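Local coordinates for conserved hypothetical protein (Staphylococcus aureus subsp. aureus, PDB 1TSJ), which is of unknown function but belongs by sequence to the 3-demethylubiquinone-9 3-methyltransferase family of the glyoxalase clan, at residues I74-T79 and V121-A126. Residues are numbered along the deposited sequence; the frame is centred on the assembly and turned at random.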
# COMPACT_ATOMS: atom_id res chain seq x y z
N ILE A 74 0.75 -3.56 -8.23
CA ILE A 74 0.22 -4.45 -7.22
C ILE A 74 1.35 -4.58 -6.19
O ILE A 74 1.54 -5.70 -5.66
CB ILE A 74 -0.13 -5.86 -7.86
CG1 ILE A 74 -0.32 -6.96 -6.83
CG2 ILE A 74 1.08 -6.34 -8.51
CD1 ILE A 74 -0.86 -8.41 -7.41
N SER A 75 1.99 -3.46 -5.87
CA SER A 75 3.06 -3.32 -4.92
C SER A 75 3.09 -3.90 -3.51
O SER A 75 2.25 -4.63 -3.06
CB SER A 75 3.39 -1.81 -4.82
OG SER A 75 2.52 -1.03 -4.13
N LEU A 76 4.19 -3.62 -2.83
CA LEU A 76 4.37 -4.01 -1.42
C LEU A 76 4.48 -2.80 -0.58
O LEU A 76 5.27 -1.99 -0.80
CB LEU A 76 5.64 -4.85 -1.19
CG LEU A 76 5.53 -6.17 -1.97
CD1 LEU A 76 6.82 -6.87 -1.96
CD2 LEU A 76 4.54 -7.16 -1.54
N PHE A 77 3.66 -2.72 0.40
CA PHE A 77 3.49 -1.55 1.11
C PHE A 77 4.11 -1.88 2.46
O PHE A 77 3.59 -2.66 3.30
CB PHE A 77 1.98 -1.15 1.18
CG PHE A 77 1.67 0.03 2.08
CD1 PHE A 77 1.45 1.26 1.54
CD2 PHE A 77 1.74 -0.05 3.38
CE1 PHE A 77 1.28 2.34 2.34
CE2 PHE A 77 1.46 1.03 4.17
CZ PHE A 77 1.23 2.21 3.63
N VAL A 78 5.26 -1.21 2.65
CA VAL A 78 6.04 -1.35 3.82
C VAL A 78 5.87 -0.18 4.83
O VAL A 78 6.19 0.99 4.61
CB VAL A 78 7.58 -1.69 3.41
CG1 VAL A 78 8.44 -2.09 4.64
CG2 VAL A 78 7.68 -2.70 2.26
N THR A 79 5.30 -0.58 5.94
CA THR A 79 5.32 0.17 7.16
C THR A 79 6.67 0.12 7.93
O THR A 79 7.07 -0.88 8.62
CB THR A 79 4.23 -0.32 8.05
OG1 THR A 79 2.97 -0.15 7.38
CG2 THR A 79 4.15 0.56 9.29
N VAL A 121 9.92 -4.73 -8.91
CA VAL A 121 8.89 -4.82 -7.92
C VAL A 121 8.73 -3.48 -7.18
O VAL A 121 9.71 -2.87 -6.70
CB VAL A 121 9.34 -5.89 -6.88
CG1 VAL A 121 8.31 -6.16 -5.79
CG2 VAL A 121 9.66 -7.17 -7.56
N SER A 122 7.48 -3.06 -6.97
CA SER A 122 7.20 -1.76 -6.34
C SER A 122 7.14 -2.02 -4.94
O SER A 122 6.49 -2.99 -4.55
CB SER A 122 5.85 -1.25 -6.76
OG SER A 122 5.90 -0.79 -8.11
N PHE A 123 7.84 -1.15 -4.20
CA PHE A 123 7.80 -1.01 -2.75
C PHE A 123 7.33 0.35 -2.37
O PHE A 123 7.89 1.32 -2.81
CB PHE A 123 9.19 -1.15 -2.21
CG PHE A 123 9.69 -2.55 -2.33
CD1 PHE A 123 10.32 -2.97 -3.51
CD2 PHE A 123 9.45 -3.49 -1.28
CE1 PHE A 123 10.66 -4.30 -3.64
CE2 PHE A 123 9.83 -4.71 -1.39
CZ PHE A 123 10.41 -5.15 -2.59
N GLN A 124 6.31 0.40 -1.53
CA GLN A 124 5.92 1.66 -0.84
C GLN A 124 6.44 1.59 0.54
O GLN A 124 6.18 0.57 1.23
CB GLN A 124 4.41 1.93 -0.76
CG GLN A 124 3.92 1.98 -2.17
CD GLN A 124 2.41 2.28 -2.28
OE1 GLN A 124 1.94 3.34 -1.79
NE2 GLN A 124 1.64 1.32 -2.89
N LEU A 125 7.16 2.70 0.90
CA LEU A 125 7.74 2.89 2.22
C LEU A 125 7.06 3.96 2.99
O LEU A 125 7.10 5.10 2.59
CB LEU A 125 9.25 3.17 2.12
CG LEU A 125 9.99 2.38 1.00
CD1 LEU A 125 11.43 2.78 0.92
CD2 LEU A 125 9.98 0.91 1.16
N ALA A 126 6.43 3.61 4.09
CA ALA A 126 5.56 4.54 4.70
C ALA A 126 5.96 4.72 6.18
O ALA A 126 5.91 3.75 6.95
CB ALA A 126 4.10 4.08 4.58
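Val121 brings CG1 near CD1 of Leu76 where strands 76-79 and 122-126 pair in parallel. They are the first and last strands of a beta-alpha-beta-beta-beta module, consistent with the glyoxalase clan. Helix 83-94, then strands 98-102 and 109-116, lie between them in the chain. The helix packs on the face bearing Val78, Phe123 and Leu125. Strand 6-11 runs antiparallel beside 76-79, and 109-116 antiparallel beside 122-126. Ser122 O accepts the backbone N-H of Leu76. Phe123 lies alongside Leu76 and points the same way; its CE2 is 3.7 Å from Leu76 CD1. Val78 CG2 meets the same ring at the edge, near its plane. Gln124 N donates to Leu76 O, and Gln124 O takes the N-H of Val78. The Gln124 side chain leaves on the other face, where its CB lies 3.8 Å from Phe77 CD1. CG is anti to the carbonyl carbon (chi1 -59°), and the extended chain carries the amide to the loop residue before 76-79. There NE2 donates an N-H to Ser75 OG at 2.8 Å, nearly straight at 168° and in the amide plane. Leu125 CD2 is 4.2 Å from Val78 CB. Ala126 N donates to Val78 O, and its CB sits 3.6 Å from Phe77 CZ.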